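Local coordinates for putative amidohydrolase/peptidase (Burkholderia cenocepacia, PDB 4WJB), which probably hydrolyses carbon-nitrogen bonds other than peptide bonds, as a zinc-dependent amidohydrolase of the peptidase M20 family, at residues A[256-261]-A[316-321]; A[310-315]-A[332-337]. All coordinates share one frame; numbering follows the deposited sequence.

Interaction 1 (A[256-261]-A[316-321])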
loop_
_atom_site.group_PDB
_atom_site.type_symbol
_atom_site.label_atom_id
_atom_site.label_comp_id
_atom_site.label_asym_id
_atom_site.label_seq_id
_atom_site.Cartn_x
_atom_site.Cartn_y
_atom_site.Cartn_z
ATOM N N ALA A 256 -8.524 5.051 -3.316
ATOM C CA ALA A 256 -8.023 6.346 -3.772
ATOM C C ALA A 256 -9.068 7.436 -3.576
ATOM O O ALA A 256 -8.758 8.525 -3.092
ATOM C CB ALA A 256 -7.605 6.271 -5.231
ATOM N N ARG A 257 -10.308 7.135 -3.953
ATOM C CA ARG A 257 -11.413 8.061 -3.752
ATOM C C ARG A 257 -11.564 8.434 -2.277
ATOM O O ARG A 257 -11.798 9.594 -1.950
ATOM C CB ARG A 257 -12.721 7.460 -4.274
ATOM C CG ARG A 257 -12.750 7.219 -5.769
ATOM C CD ARG A 257 -14.046 6.522 -6.179
ATOM N NE ARG A 257 -14.049 6.148 -7.592
ATOM C CZ ARG A 257 -14.677 6.828 -8.546
ATOM N NH1 ARG A 257 -15.362 7.926 -8.242
ATOM N NH2 ARG A 257 -14.627 6.410 -9.805
ATOM N N MET A 258 -11.431 7.448 -1.393
ATOM C CA MET A 258 -11.595 7.683 0.039
ATOM C C MET A 258 -10.419 8.465 0.625
ATOM O O MET A 258 -10.602 9.309 1.502
ATOM C CB MET A 258 -11.762 6.359 0.790
ATOM C CG MET A 258 -13.043 5.613 0.468
ATOM S SD MET A 258 -14.518 6.623 0.688
ATOM C CE MET A 258 -14.387 7.059 2.420
ATOM N N ILE A 259 -9.216 8.166 0.144
ATOM C CA ILE A 259 -8.007 8.853 0.589
ATOM C C ILE A 259 -8.100 10.341 0.261
ATOM O O ILE A 259 -7.793 11.198 1.097
ATOM C CB ILE A 259 -6.746 8.237 -0.061
ATOM C CG1 ILE A 259 -6.532 6.814 0.453
ATOM C CG2 ILE A 259 -5.512 9.081 0.223
ATOM C CD1 ILE A 259 -5.442 6.050 -0.274
ATOM N N SER A 260 -8.548 10.640 -0.953
ATOM C CA SER A 260 -8.734 12.018 -1.390
ATOM C C SER A 260 -9.811 12.710 -0.567
ATOM O O SER A 260 -9.693 13.900 -0.246
ATOM C CB SER A 260 -9.103 12.069 -2.876
ATOM O OG SER A 260 -8.061 11.545 -3.678
ATOM N N PHE A 261 -10.860 11.964 -0.224
ATOM C CA PHE A 261 -11.958 12.540 0.545
ATOM C C PHE A 261 -11.537 12.823 1.982
ATOM O O PHE A 261 -11.970 13.812 2.575
ATOM C CB PHE A 261 -13.183 11.626 0.536
ATOM C CG PHE A 261 -14.389 12.242 1.182
ATOM C CD1 PHE A 261 -15.046 13.291 0.575
ATOM C CD2 PHE A 261 -14.852 11.785 2.404
ATOM C CE1 PHE A 261 -16.154 13.876 1.171
ATOM C CE2 PHE A 261 -15.960 12.362 3.002
ATOM C CZ PHE A 261 -16.608 13.410 2.389
ATOM N N ARG A 316 -18.323 7.840 7.074
ATOM C CA ARG A 316 -19.207 6.693 6.913
ATOM C C ARG A 316 -20.208 6.901 5.779
ATOM O O ARG A 316 -20.548 5.958 5.065
ATOM C CB ARG A 316 -19.945 6.402 8.222
ATOM C CG ARG A 316 -19.037 5.895 9.334
ATOM C CD ARG A 316 -19.787 5.725 10.654
ATOM N NE ARG A 316 -18.915 5.203 11.703
ATOM C CZ ARG A 316 -18.732 3.907 11.936
ATOM N NH1 ARG A 316 -19.362 3.006 11.198
ATOM N NH2 ARG A 316 -17.919 3.509 12.907
ATOM N N ALA A 317 -20.674 8.135 5.614
ATOM C CA ALA A 317 -21.627 8.448 4.556
ATOM C C ALA A 317 -20.977 8.331 3.182
ATOM O O ALA A 317 -21.551 7.750 2.261
ATOM C CB ALA A 317 -22.204 9.843 4.752
ATOM N N GLU A 318 -19.773 8.878 3.050
ATOM C CA GLU A 318 -19.082 8.861 1.770
ATOM C C GLU A 318 -18.616 7.453 1.420
ATOM O O GLU A 318 -18.632 7.065 0.253
ATOM C CB GLU A 318 -17.898 9.826 1.775
ATOM C CG GLU A 318 -17.144 9.907 0.445
ATOM C CD GLU A 318 -17.961 10.531 -0.678
ATOM O OE1 GLU A 318 -19.089 11.009 -0.431
ATOM O OE2 GLU A 318 -17.470 10.550 -1.825
ATOM N N LEU A 319 -18.208 6.691 2.431
ATOM C CA LEU A 319 -17.812 5.305 2.214
ATOM C C LEU A 319 -18.971 4.515 1.608
ATOM O O LEU A 319 -18.787 3.756 0.655
ATOM C CB LEU A 319 -17.348 4.658 3.518
ATOM C CG LEU A 319 -16.782 3.243 3.371
ATOM C CD1 LEU A 319 -15.543 3.269 2.494
ATOM C CD2 LEU A 319 -16.474 2.627 4.727
ATOM N N ALA A 320 -20.166 4.717 2.157
ATOM C CA ALA A 320 -21.369 4.064 1.649
ATOM C C ALA A 320 -21.677 4.495 0.218
ATOM O O ALA A 320 -22.055 3.671 -0.622
ATOM C CB ALA A 320 -22.550 4.359 2.551
ATOM N N ARG A 321 -21.516 5.786 -0.052
ATOM C CA ARG A 321 -21.755 6.328 -1.384
ATOM C C ARG A 321 -20.785 5.723 -2.398
ATOM O O ARG A 321 -21.172 5.379 -3.514
ATOM C CB ARG A 321 -21.622 7.854 -1.378
ATOM C CG ARG A 321 -22.678 8.575 -2.207
ATOM C CD ARG A 321 -22.109 9.815 -2.876
ATOM N NE ARG A 321 -21.129 9.463 -3.898
ATOM C CZ ARG A 321 -19.962 10.078 -4.064
ATOM N NH1 ARG A 321 -19.624 11.088 -3.276
ATOM N NH2 ARG A 321 -19.132 9.684 -5.021
#
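Met258 and Phe261 of one helix pack against Leu319 and Glu318 of another in a nearly antiparallel helix-helix contact within the M20 dimerisation domain. The axes of the two short segments approach to 10.5 Å with 155° between their N-to-C directions. Side chains of helix 251-268 pack on side chains and, through Met258, on the backbone of 316-321. On the more open flank, the aliphatic part of Glu318 lies across a face of the Phe261 ring: Glu318 CG stands 3.6 Å from the ring centroid, 14° off the normal, a CH-pi contact. Glu318 CB comes to 3.4 Å from Phe261 CE2. A bend at chi2 then folds the carboxylate back over the ring, the two planes only 24° apart. There Glu318 OE2 forms a salt bridge with Arg321 NH1 at 2.7 Å, one turn further along the same helix, which probably holds the carboxylate in this stacked position. Deeper in the interface, the thioether of Met258 crosses the Leu319 side chain at about a right angle. Met258 SD rests 3.9 Å from Leu319 CD1, and bends at chi2 and chi3 carry CE to 3.8 Å from Leu319 N. Leu319 continues inward onto Val231 of strand 217-234. Helix 251-268 also packs on the second subunit, through Ala256 and Ile259, and Arg257 forms a salt bridge with Glu263 of that neighbouring chain.

Interaction 2 (A[310-315]-A[332-337])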
loop_
_atom_site.group_PDB
_atom_site.type_symbol
_atom_site.label_atom_id
_atom_site.label_comp_id
_atom_site.label_asym_id
_atom_site.label_seq_id
_atom_site.Cartn_x
_atom_site.Cartn_y
_atom_site.Cartn_z
ATOM N N GLU A 310 -18.980 14.721 13.550
ATOM C CA GLU A 310 -19.314 15.099 12.177
ATOM C C GLU A 310 -18.374 14.434 11.176
ATOM O O GLU A 310 -18.798 14.018 10.091
ATOM C CB GLU A 310 -19.273 16.619 12.014
ATOM C CG GLU A 310 -20.259 17.359 12.909
ATOM C CD GLU A 310 -20.369 18.834 12.571
ATOM O OE1 GLU A 310 -19.762 19.264 11.566
ATOM O OE2 GLU A 310 -21.070 19.561 13.305
ATOM N N LEU A 311 -17.097 14.342 11.537
ATOM C CA LEU A 311 -16.114 13.669 10.695
ATOM C C LEU A 311 -16.447 12.190 10.558
ATOM O O LEU A 311 -16.337 11.620 9.471
ATOM C CB LEU A 311 -14.710 13.840 11.264
ATOM C CG LEU A 311 -14.139 15.251 11.117
ATOM C CD1 LEU A 311 -12.898 15.417 11.969
ATOM C CD2 LEU A 311 -13.832 15.529 9.655
ATOM N N ASP A 312 -16.855 11.579 11.666
ATOM C CA ASP A 312 -17.251 10.179 11.666
ATOM C C ASP A 312 -18.413 9.956 10.709
ATOM O O ASP A 312 -18.377 9.063 9.860
ATOM C CB ASP A 312 -17.639 9.725 13.073
ATOM C CG ASP A 312 -18.174 8.307 13.094
ATOM O OD1 ASP A 312 -17.355 7.362 13.111
ATOM O OD2 ASP A 312 -19.411 8.137 13.085
ATOM N N ALA A 313 -19.440 10.784 10.851
ATOM C CA ALA A 313 -20.626 10.682 10.018
ATOM C C ALA A 313 -20.286 10.900 8.546
ATOM O O ALA A 313 -20.785 10.183 7.671
ATOM C CB ALA A 313 -21.679 11.680 10.477
ATOM N N ALA A 314 -19.429 11.880 8.273
ATOM C CA ALA A 314 -19.082 12.213 6.892
ATOM C C ALA A 314 -18.311 11.079 6.221
ATOM O O ALA A 314 -18.575 10.729 5.067
ATOM C CB ALA A 314 -18.279 13.504 6.843
ATOM N N LEU A 315 -17.360 10.507 6.953
ATOM C CA LEU A 315 -16.563 9.393 6.457
ATOM C C LEU A 315 -17.439 8.182 6.142
ATOM O O LEU A 315 -17.312 7.578 5.078
ATOM C CB LEU A 315 -15.489 9.008 7.473
ATOM C CG LEU A 315 -14.650 7.764 7.166
ATOM C CD1 LEU A 315 -13.791 7.965 5.929
ATOM C CD2 LEU A 315 -13.784 7.397 8.364
ATOM N N ILE A 332 -16.045 -1.164 7.652
ATOM C CA ILE A 332 -15.360 -0.142 8.439
ATOM C C ILE A 332 -15.511 -0.413 9.928
ATOM O O ILE A 332 -16.590 -0.774 10.397
ATOM C CB ILE A 332 -15.878 1.283 8.110
ATOM C CG1 ILE A 332 -15.107 2.334 8.914
ATOM C CG2 ILE A 332 -17.385 1.392 8.343
ATOM C CD1 ILE A 332 -15.428 3.767 8.524
ATOM N N GLU A 333 -14.415 -0.255 10.664
ATOM C CA GLU A 333 -14.429 -0.458 12.104
ATOM C C GLU A 333 -13.671 0.649 12.811
ATOM O O GLU A 333 -12.501 0.898 12.524
ATOM C CB GLU A 333 -13.825 -1.815 12.473
ATOM N N GLN A 334 -14.347 1.319 13.734
ATOM C CA GLN A 334 -13.674 2.268 14.603
ATOM C C GLN A 334 -12.964 1.478 15.694
ATOM O O GLN A 334 -13.609 0.863 16.541
ATOM C CB GLN A 334 -14.671 3.265 15.195
ATOM C CG GLN A 334 -14.036 4.377 16.009
ATOM C CD GLN A 334 -15.057 5.379 16.506
ATOM O OE1 GLN A 334 -14.950 5.891 17.619
ATOM N NE2 GLN A 334 -16.053 5.672 15.677
ATOM N N ILE A 335 -11.636 1.482 15.666
ATOM C CA ILE A 335 -10.862 0.621 16.555
ATOM C C ILE A 335 -10.261 1.370 17.742
ATOM O O ILE A 335 -9.717 0.754 18.659
ATOM C CB ILE A 335 -9.726 -0.077 15.793
ATOM C CG1 ILE A 335 -8.722 0.962 15.284
ATOM C CG2 ILE A 335 -10.293 -0.915 14.641
ATOM C CD1 ILE A 335 -7.421 0.372 14.791
ATOM N N PHE A 336 -10.349 2.694 17.720
ATOM C CA PHE A 336 -9.861 3.503 18.833
ATOM C C PHE A 336 -10.638 4.806 18.939
ATOM O O PHE A 336 -10.900 5.472 17.935
ATOM C CB PHE A 336 -8.362 3.795 18.688
ATOM C CG PHE A 336 -7.787 4.602 19.822
ATOM C CD1 PHE A 336 -7.756 4.089 21.110
ATOM C CD2 PHE A 336 -7.263 5.866 19.599
ATOM C CE1 PHE A 336 -7.226 4.823 22.154
ATOM C CE2 PHE A 336 -6.728 6.606 20.643
ATOM C CZ PHE A 336 -6.711 6.083 21.922
ATOM N N THR A 337 -11.005 5.147 20.171
ATOM C CA THR A 337 -11.714 6.378 20.480
ATOM C C THR A 337 -11.048 7.064 21.667
ATOM O O THR A 337 -10.782 6.427 22.686
ATOM C CB THR A 337 -13.194 6.116 20.817
ATOM O OG1 THR A 337 -13.800 5.359 19.764
ATOM C CG2 THR A 337 -13.938 7.426 20.993
#
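Leu315 and Asp312, one turn apart on helix 305-326, reach the strand residues Ile332 and Gln334 by one apolar and one polar approach, and the 108 Å² buried between the segments indicates a light contact. The apolar part is a meeting of methyl groups, with Leu315 CD2 4.0 Å from Ile332 CD1. Ile332 delivers that methyl through an extended side chain, CG1 lying anti to the backbone N (chi1 -178°) and chi2 also near 180°; this extended chain carries CD1 to Leu315.

The polar part brings Asp312 OD1 to 3.3 Å from Gln334 NE2, but the angle is too poor for a hydrogen bond; the carboxylate and amide planes are turned 67° apart. Asp312 OD1 instead accepts a hydrogen bond from Tyr229 OH and forms a salt bridge with Arg316 NE, so this one oxygen has two stronger partners. At the other end of the amide, Gln334 OE1 and Thr337 OG1 lie 2.5 Å apart, so close that the modelled bond is doubtful.

The strand backbone is irregular here, since Ile335 and Phe336 both face Trp228 of strand 217-234 in a classic beta bulge, and the rings of Phe336 and Trp228 meet edge-to-face. Helix 305-326 lies over strands 217-234, 289-302 and 329-342: Leu315 also packs on Val298 and Phe300 of strand 289-302, while Ile332, beneath the helix, touches Val231 of strand 217-234.

Overall arrangement
From the N terminus, residues 256-261 come first, on helix 251-268; after strands 274-283 and 289-302, helix 305-326 supplies 310-315 and then 316-321, and 332-337 follows on strand 329-342. Interaction 1 closes a loop of 54 intervening residues, and interaction 2 one of 16. The segments alternate, so the two closures cross rather than nest. Their centres are 12 Å apart and they touch directly: Met258 CE lies 3.7 Å from Leu315 CD1, and Leu319 CD2 lies 3.7 Å from Ile332 CB. Both draw on helix 305-326, which is joined to the subunit-facing helix 251-268 in one contact and to strand 329-342 in the other.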